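Local coordinates for protein putative peptidase (Chlamydophila abortus, PDB 3CE2) that probably acts as a zinc-dependent oligopeptidase of the M3B family, cutting small bioactive peptides, at residues K37-L45 and I79-Y87; E437-L445 and I457-I465. All coordinates share one frame; numbering follows the deposited sequence.

Contact 1 (K37-L45 and I79-Y87)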
loop_
_atom_site.group_PDB
_atom_site.type_symbol
_atom_site.label_atom_id
_atom_site.label_comp_id
_atom_site.label_asym_id
_atom_site.label_seq_id
_atom_site.Cartn_x
_atom_site.Cartn_y
_atom_site.Cartn_z
ATOM N N LYS A 37 16.343 5.144 27.365
ATOM C CA LYS A 37 15.597 4.933 28.590
ATOM C C LYS A 37 15.527 6.248 29.342
ATOM O O LYS A 37 14.471 6.626 29.851
ATOM C CB LYS A 37 16.280 3.867 29.437
ATOM C CG LYS A 37 15.622 3.643 30.777
ATOM C CD LYS A 37 14.143 3.281 30.645
ATOM C CE LYS A 37 13.606 2.699 31.958
ATOM N NZ LYS A 37 12.127 2.759 32.013
ATOM N N ALA A 38 16.663 6.942 29.385
ATOM C CA ALA A 38 16.751 8.256 30.004
ATOM C C ALA A 38 15.674 9.196 29.420
ATOM O O ALA A 38 14.865 9.783 30.154
ATOM C CB ALA A 38 18.152 8.829 29.800
ATOM N N ASP A 39 15.662 9.307 28.094
ATOM C CA ASP A 39 14.667 10.098 27.406
ATOM C C ASP A 39 13.229 9.640 27.701
ATOM O O ASP A 39 12.393 10.461 28.064
ATOM C CB ASP A 39 14.935 10.068 25.904
ATOM C CG ASP A 39 14.820 11.437 25.271
ATOM O OD1 ASP A 39 15.339 12.404 25.880
ATOM O OD2 ASP A 39 14.219 11.540 24.172
ATOM N N LEU A 40 12.939 8.345 27.543
ATOM C CA LEU A 40 11.605 7.813 27.853
ATOM C C LEU A 40 11.165 8.309 29.213
ATOM O O LEU A 40 9.982 8.574 29.454
ATOM C CB LEU A 40 11.606 6.281 27.865
ATOM C CG LEU A 40 10.247 5.616 28.161
ATOM C CD1 LEU A 40 9.375 5.494 26.909
ATOM C CD2 LEU A 40 10.392 4.239 28.823
ATOM N N ASP A 41 12.145 8.432 30.101
ATOM C CA ASP A 41 11.906 8.866 31.473
ATOM C C ASP A 41 11.367 10.306 31.581
ATOM O O ASP A 41 10.397 10.528 32.314
ATOM C CB ASP A 41 13.167 8.665 32.341
ATOM C CG ASP A 41 13.407 7.194 32.719
ATOM O OD1 ASP A 41 12.502 6.353 32.516
ATOM O OD2 ASP A 41 14.507 6.876 33.228
ATOM N N SER A 42 11.966 11.260 30.852
ATOM C CA SER A 42 11.569 12.688 30.928
ATOM C C SER A 42 10.066 12.855 31.061
ATOM O O SER A 42 9.583 13.798 31.691
ATOM C CB SER A 42 12.009 13.502 29.700
ATOM O OG SER A 42 12.810 12.760 28.805
ATOM N N PHE A 43 9.327 11.946 30.442
ATOM C CA PHE A 43 7.885 12.044 30.439
ATOM C C PHE A 43 7.264 11.887 31.830
ATOM O O PHE A 43 6.222 12.490 32.117
ATOM C CB PHE A 43 7.284 11.061 29.431
ATOM C CG PHE A 43 7.397 11.528 28.019
ATOM C CD1 PHE A 43 6.713 12.655 27.598
ATOM C CD2 PHE A 43 8.202 10.862 27.114
ATOM C CE1 PHE A 43 6.820 13.104 26.303
ATOM C CE2 PHE A 43 8.307 11.301 25.806
ATOM C CZ PHE A 43 7.615 12.423 25.403
ATOM N N GLY A 44 7.908 11.101 32.690
ATOM C CA GLY A 44 7.332 10.783 33.991
ATOM C C GLY A 44 5.918 10.247 33.818
ATOM O O GLY A 44 4.943 10.985 33.955
ATOM N N LEU A 45 5.810 8.963 33.488
ATOM C CA LEU A 45 4.517 8.295 33.385
ATOM C C LEU A 45 3.747 8.469 34.700
ATOM O O LEU A 45 4.337 8.458 35.783
ATOM C CB LEU A 45 4.724 6.805 33.071
ATOM C CG LEU A 45 3.742 6.033 32.175
ATOM C CD1 LEU A 45 4.396 4.726 31.715
ATOM C CD2 LEU A 45 2.368 5.768 32.822
ATOM N N ILE A 79 5.667 16.896 21.255
ATOM C CA ILE A 79 5.576 15.656 22.012
ATOM C C ILE A 79 5.564 14.477 21.050
ATOM O O ILE A 79 6.413 13.569 21.133
ATOM C CB ILE A 79 4.291 15.642 22.875
ATOM C CG1 ILE A 79 4.462 16.555 24.098
ATOM C CG2 ILE A 79 3.944 14.230 23.323
ATOM C CD1 ILE A 79 3.172 16.896 24.776
ATOM N N GLU A 80 4.612 14.524 20.120
ATOM C CA GLU A 80 4.432 13.486 19.121
ATOM C C GLU A 80 5.753 13.183 18.458
ATOM O O GLU A 80 6.086 12.024 18.181
ATOM C CB GLU A 80 3.413 13.931 18.079
ATOM C CG GLU A 80 3.217 12.969 16.939
ATOM C CD GLU A 80 2.228 13.482 15.891
ATOM O OE1 GLU A 80 1.399 14.371 16.217
ATOM O OE2 GLU A 80 2.279 12.988 14.738
ATOM N N ARG A 81 6.526 14.227 18.217
ATOM C CA ARG A 81 7.766 14.041 17.517
ATOM C C ARG A 81 8.733 13.197 18.354
ATOM O O ARG A 81 9.417 12.309 17.816
ATOM C CB ARG A 81 8.351 15.391 17.188
ATOM C CG ARG A 81 9.655 15.352 16.459
ATOM C CD ARG A 81 9.993 16.758 16.065
ATOM N NE ARG A 81 11.374 16.864 15.625
ATOM C CZ ARG A 81 11.858 17.940 15.022
ATOM N NH1 ARG A 81 11.061 18.976 14.789
ATOM N NH2 ARG A 81 13.126 17.968 14.648
ATOM N N LYS A 82 8.758 13.459 19.666
ATOM C CA LYS A 82 9.659 12.781 20.605
ATOM C C LYS A 82 9.215 11.325 20.784
ATOM O O LYS A 82 10.035 10.416 20.697
ATOM C CB LYS A 82 9.652 13.506 21.956
ATOM C CG LYS A 82 10.830 13.218 22.902
ATOM C CD LYS A 82 10.372 13.363 24.376
ATOM C CE LYS A 82 11.194 14.385 25.211
ATOM N NZ LYS A 82 12.425 13.851 25.881
ATOM N N LEU A 83 7.914 11.117 21.007
ATOM C CA LEU A 83 7.321 9.785 21.021
ATOM C C LEU A 83 7.720 8.941 19.817
ATOM O O LEU A 83 8.092 7.775 19.981
ATOM C CB LEU A 83 5.801 9.862 21.103
ATOM C CG LEU A 83 5.331 10.495 22.409
ATOM C CD1 LEU A 83 3.870 10.286 22.654
ATOM C CD2 LEU A 83 6.130 9.950 23.569
ATOM N N ASN A 84 7.646 9.520 18.616
ATOM C CA ASN A 84 7.992 8.792 17.388
ATOM C C ASN A 84 9.467 8.420 17.348
ATOM O O ASN A 84 9.822 7.323 16.938
ATOM C CB ASN A 84 7.644 9.608 16.142
ATOM C CG ASN A 84 6.149 9.737 15.925
ATOM O OD1 ASN A 84 5.351 9.251 16.729
ATOM N ND2 ASN A 84 5.759 10.411 14.839
ATOM N N LYS A 85 10.326 9.345 17.752
ATOM C CA LYS A 85 11.747 9.079 17.832
ATOM C C LYS A 85 11.972 7.874 18.762
ATOM O O LYS A 85 12.713 6.956 18.439
ATOM C CB LYS A 85 12.445 10.333 18.364
ATOM C CG LYS A 85 13.954 10.327 18.420
ATOM C CD LYS A 85 14.415 11.736 18.813
ATOM C CE LYS A 85 15.854 11.768 19.337
ATOM N NZ LYS A 85 16.886 11.639 18.252
ATOM N N LEU A 86 11.313 7.868 19.916
ATOM C CA LEU A 86 11.505 6.805 20.879
ATOM C C LEU A 86 10.897 5.532 20.337
ATOM O O LEU A 86 11.411 4.434 20.562
ATOM C CB LEU A 86 10.815 7.136 22.189
ATOM C CG LEU A 86 11.406 8.238 23.056
ATOM C CD1 LEU A 86 10.326 8.690 24.056
ATOM C CD2 LEU A 86 12.683 7.763 23.743
ATOM N N TYR A 87 9.788 5.662 19.628
ATOM C CA TYR A 87 9.171 4.477 19.094
ATOM C C TYR A 87 10.077 3.778 18.093
ATOM O O TYR A 87 10.352 2.586 18.182
ATOM C CB TYR A 87 7.873 4.822 18.417
ATOM C CG TYR A 87 7.155 3.586 17.985
ATOM C CD1 TYR A 87 6.245 2.952 18.847
ATOM C CD2 TYR A 87 7.400 3.016 16.731
ATOM C CE1 TYR A 87 5.573 1.805 18.459
ATOM C CE2 TYR A 87 6.738 1.863 16.330
ATOM C CZ TYR A 87 5.826 1.266 17.204
ATOM O OH TYR A 87 5.175 0.133 16.823
#
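F43 lies against I79, L83 and L86 where two nearly antiparallel helices of the N-terminal part of the chain pack, helix 33-42 on the long helix 66-96. Their segment axes come within 10.6 Å at 150°.

The apolar part turns on the F43 ring. CG of F43 is anti to the carbonyl carbon (chi1 -77°), which swings the ring over to the second helix. There CD1 of L86 lies in the plane of the ring at its edge, 3.7 Å from CE2 of F43, while CG2 of I79 approaches obliquely, 4.3 Å from CE1 of F43. Branched aliphatic residues suit this wall, being able to follow the outline of a flat ring. L86 also reaches helix 33-42 itself, its CD2 being 3.9 Å from CB of D39. W53, and L113 of helix 101-120, pack on F43 from outside the pair.

The polar part gathers at the end of K82, whose chain bends at its last two torsions and carries the ammonium across to D39 and S42. A long, flexible lysine can thus pass the phenyl ring and still meet a carboxylate. NZ of K82 makes a salt bridge with OD1 of D39 (3.3 Å), weak as a hydrogen bond, while OD2 of D39 is hydrogen-bonded to OH of Y30. NZ of K82 also donates to OG of S42 at 3.1 Å.

Contact 2 (E437-L445 and I457-I465); sequences EMLLMDSML and ILTRCLDTI
M441 and I457 meet at the closest backbone approach, their CA atoms 6.4 Å apart, where helices 431-447 and 451-487 form an antiparallel helical hairpin with an angle of 154° between the segments.

Aliphatic packing fills the end nearer the turn. I457 and L445 slide past each other in opposite directions, with CG2 of I457 3.7 Å from CD2 of L445. The other methyl of L445, CD1, lies 3.8 Å from CD2 of L458, these two side chains crossing at about a right angle. A branched leucine suits position 445, where its two methyls face different neighbours.

Sulfur-rich contacts take over toward the other end. M441 runs extended beyond CG, which carries its SD to 3.5 Å from CB of C461 and its methyl obliquely to the guanidinium of R460. M438 instead bends at chi2 (-71°) and chi3, laying SD 3.9 Å from SG of C461 and CE 3.7 Å from CG2 of T464. Unbranched methionines can follow such different paths, and the short C461 lets both sulfurs come close to it.

Within segment 457-465, OG1 of T464 donates to O of R460, which T464 N reaches from the opposite face of its plane. Beyond the pair, OE2 of E437 is hydrogen-bonded to ND1 of H402, a zinc ligand, making E437 a second-shell residue. With no hydrogen bond across it, the contact is held by dispersion and by burial of apolar surface, while T464 turns its methyl to M438 and keeps its hydroxyl satisfied.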
loop_
_atom_site.group_PDB
_atom_site.type_symbol
_atom_site.label_atom_id
_atom_site.label_comp_id
_atom_site.label_asym_id
_atom_site.label_seq_id
_atom_site.Cartn_x
_atom_site.Cartn_y
_atom_site.Cartn_z
ATOM N N GLU A 437 11.070 -0.551 -8.808
ATOM C CA GLU A 437 11.002 -1.924 -9.294
ATOM C C GLU A 437 11.017 -1.901 -10.796
ATOM O O GLU A 437 11.773 -2.625 -11.414
ATOM C CB GLU A 437 9.717 -2.604 -8.875
ATOM C CG GLU A 437 9.752 -3.280 -7.521
ATOM C CD GLU A 437 8.344 -3.566 -6.993
ATOM O OE1 GLU A 437 7.664 -4.458 -7.547
ATOM O OE2 GLU A 437 7.914 -2.879 -6.040
ATOM N N MET A 438 10.153 -1.072 -11.379
ATOM C CA MET A 438 9.949 -1.028 -12.831
ATOM C C MET A 438 11.182 -0.563 -13.585
ATOM O O MET A 438 11.576 -1.160 -14.574
ATOM C CB MET A 438 8.735 -0.159 -13.166
ATOM C CG MET A 438 7.416 -0.778 -12.687
ATOM S SD MET A 438 6.959 -2.226 -13.669
ATOM C CE MET A 438 6.431 -3.377 -12.413
ATOM N N LEU A 439 11.791 0.505 -13.102
ATOM C CA LEU A 439 13.045 1.000 -13.629
ATOM C C LEU A 439 14.106 -0.091 -13.648
ATOM O O LEU A 439 14.797 -0.267 -14.640
ATOM C CB LEU A 439 13.526 2.153 -12.758
ATOM C CG LEU A 439 14.713 2.991 -13.240
ATOM C CD1 LEU A 439 14.766 3.144 -14.784
ATOM C CD2 LEU A 439 14.687 4.352 -12.527
ATOM N N LEU A 440 14.261 -0.806 -12.540
ATOM C CA LEU A 440 15.266 -1.864 -12.462
ATOM C C LEU A 440 15.078 -2.891 -13.599
ATOM O O LEU A 440 16.004 -3.156 -14.363
ATOM C CB LEU A 440 15.202 -2.530 -11.097
ATOM C CG LEU A 440 15.916 -3.862 -10.916
ATOM C CD1 LEU A 440 17.385 -3.647 -10.758
ATOM C CD2 LEU A 440 15.374 -4.611 -9.705
ATOM N N MET A 441 13.879 -3.460 -13.712
ATOM C CA MET A 441 13.535 -4.336 -14.832
ATOM C C MET A 441 13.748 -3.666 -16.209
ATOM O O MET A 441 14.343 -4.247 -17.110
ATOM C CB MET A 441 12.100 -4.850 -14.702
ATOM C CG MET A 441 11.895 -5.967 -13.687
ATOM S SD MET A 441 10.114 -6.235 -13.413
ATOM C CE MET A 441 10.158 -7.077 -11.833
ATOM N N ASP A 442 13.281 -2.447 -16.376
ATOM C CA ASP A 442 13.545 -1.745 -17.617
ATOM C C ASP A 442 15.022 -1.715 -17.986
ATOM O O ASP A 442 15.393 -2.018 -19.118
ATOM C CB ASP A 442 13.037 -0.321 -17.555
ATOM C CG ASP A 442 13.134 0.367 -18.894
ATOM O OD1 ASP A 442 12.323 0.003 -19.764
ATOM O OD2 ASP A 442 14.016 1.245 -19.084
ATOM N N SER A 443 15.862 -1.330 -17.034
ATOM C CA SER A 443 17.293 -1.223 -17.274
ATOM C C SER A 443 17.944 -2.566 -17.519
ATOM O O SER A 443 18.868 -2.658 -18.324
ATOM C CB SER A 443 17.992 -0.550 -16.100
ATOM O OG SER A 443 17.613 0.806 -16.003
ATOM N N MET A 444 17.471 -3.601 -16.820
ATOM C CA MET A 444 18.051 -4.939 -16.956
ATOM C C MET A 444 17.748 -5.536 -18.321
ATOM O O MET A 444 18.557 -6.288 -18.846
ATOM C CB MET A 444 17.591 -5.888 -15.844
ATOM C CG MET A 444 18.281 -5.651 -14.531
ATOM S SD MET A 444 17.815 -6.857 -13.275
ATOM C CE MET A 444 18.847 -8.236 -13.794
ATOM N N LEU A 445 16.589 -5.214 -18.884
ATOM C CA LEU A 445 16.257 -5.638 -20.242
ATOM C C LEU A 445 17.208 -5.027 -21.232
ATOM O O LEU A 445 17.831 -5.728 -22.011
ATOM C CB LEU A 445 14.887 -5.139 -20.631
ATOM C CG LEU A 445 13.723 -5.928 -20.105
ATOM C CD1 LEU A 445 12.478 -5.394 -20.794
ATOM C CD2 LEU A 445 13.968 -7.402 -20.412
ATOM N N ILE A 457 12.219 -11.550 -17.383
ATOM C CA ILE A 457 12.010 -10.190 -16.896
ATOM C C ILE A 457 10.718 -9.573 -17.415
ATOM O O ILE A 457 9.944 -8.989 -16.658
ATOM C CB ILE A 457 13.147 -9.284 -17.308
ATOM C CG1 ILE A 457 14.427 -9.739 -16.637
ATOM C CG2 ILE A 457 12.837 -7.844 -16.948
ATOM C CD1 ILE A 457 15.653 -9.202 -17.319
ATOM N N LEU A 458 10.478 -9.690 -18.710
ATOM C CA LEU A 458 9.280 -9.090 -19.275
ATOM C C LEU A 458 8.051 -9.716 -18.661
ATOM O O LEU A 458 7.026 -9.063 -18.474
ATOM C CB LEU A 458 9.259 -9.283 -20.783
ATOM C CG LEU A 458 10.094 -8.262 -21.539
ATOM C CD1 LEU A 458 10.643 -8.868 -22.805
ATOM C CD2 LEU A 458 9.255 -7.013 -21.831
ATOM N N THR A 459 8.154 -10.996 -18.349
ATOM C CA THR A 459 6.997 -11.723 -17.880
ATOM C C THR A 459 6.657 -11.293 -16.449
ATOM O O THR A 459 5.484 -11.096 -16.115
ATOM C CB THR A 459 7.213 -13.241 -18.005
ATOM O OG1 THR A 459 7.094 -13.602 -19.387
ATOM C CG2 THR A 459 6.162 -13.984 -17.235
ATOM N N ARG A 460 7.691 -11.103 -15.627
ATOM C CA ARG A 460 7.494 -10.735 -14.240
ATOM C C ARG A 460 6.865 -9.347 -14.168
ATOM O O ARG A 460 5.948 -9.074 -13.379
ATOM C CB ARG A 460 8.820 -10.754 -13.494
ATOM C CG ARG A 460 8.645 -10.646 -11.988
ATOM C CD ARG A 460 9.903 -11.026 -11.250
ATOM N NE ARG A 460 11.026 -10.185 -11.656
ATOM C CZ ARG A 460 12.026 -10.581 -12.440
ATOM N NH1 ARG A 460 12.991 -9.726 -12.751
ATOM N NH2 ARG A 460 12.069 -11.825 -12.908
ATOM N N CYS A 461 7.370 -8.491 -15.034
ATOM C CA CYS A 461 6.929 -7.134 -15.146
ATOM C C CYS A 461 5.483 -6.991 -15.638
ATOM O O CYS A 461 4.723 -6.178 -15.118
ATOM C CB CYS A 461 7.879 -6.413 -16.090
ATOM S SG CYS A 461 7.273 -4.843 -16.605
ATOM N N LEU A 462 5.075 -7.765 -16.632
ATOM C CA LEU A 462 3.697 -7.628 -17.080
ATOM C C LEU A 462 2.717 -8.292 -16.117
ATOM O O LEU A 462 1.637 -7.750 -15.847
ATOM C CB LEU A 462 3.533 -8.092 -18.523
ATOM C CG LEU A 462 4.303 -7.170 -19.491
ATOM C CD1 LEU A 462 4.738 -7.866 -20.766
ATOM C CD2 LEU A 462 3.513 -5.885 -19.820
ATOM N N ASP A 463 3.095 -9.442 -15.565
ATOM C CA ASP A 463 2.252 -10.104 -14.548
ATOM C C ASP A 463 1.919 -9.114 -13.418
ATOM O O ASP A 463 0.766 -9.014 -12.969
ATOM C CB ASP A 463 2.949 -11.344 -13.961
ATOM C CG ASP A 463 3.049 -12.531 -14.964
ATOM O OD1 ASP A 463 2.349 -12.547 -16.025
ATOM O OD2 ASP A 463 3.846 -13.462 -14.667
ATOM N N THR A 464 2.943 -8.386 -12.972
ATOM C CA THR A 464 2.802 -7.392 -11.921
ATOM C C THR A 464 1.871 -6.267 -12.356
ATOM O O THR A 464 0.906 -5.927 -11.663
ATOM C CB THR A 464 4.168 -6.780 -11.606
ATOM O OG1 THR A 464 4.999 -7.782 -11.025
ATOM C CG2 THR A 464 4.044 -5.614 -10.660
ATOM N N ILE A 465 2.164 -5.692 -13.518
ATOM C CA ILE A 465 1.321 -4.639 -14.057
ATOM C C ILE A 465 -0.122 -5.134 -14.221
ATOM O O ILE A 465 -1.073 -4.477 -13.781
ATOM C CB ILE A 465 1.874 -4.119 -15.383
ATOM C CG1 ILE A 465 3.266 -3.545 -15.164
ATOM C CG2 ILE A 465 1.006 -3.041 -15.901
ATOM C CD1 ILE A 465 3.934 -3.102 -16.442
#

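Contact 1 closes along the chain before contact 2 opens, and the two lie on opposite sides of the molecule's centre, their own centres 43 Å apart and their nearest atoms about 23 Å apart. They share no helix. Contact 1 joins helices 33-42 and 66-96, away from the zinc sites, whereas contact 2 joins helices 431-447 and 451-487 in the M3 peptidase region, where the side chain of T464 lies about 11 Å from a bound zinc ion. Both are nearly antiparallel helix pairs in a largely helical protein, one partly buried in the N-terminal region, the other buried near the metal centre of H402, H406 and E430 in the probable catalytic region.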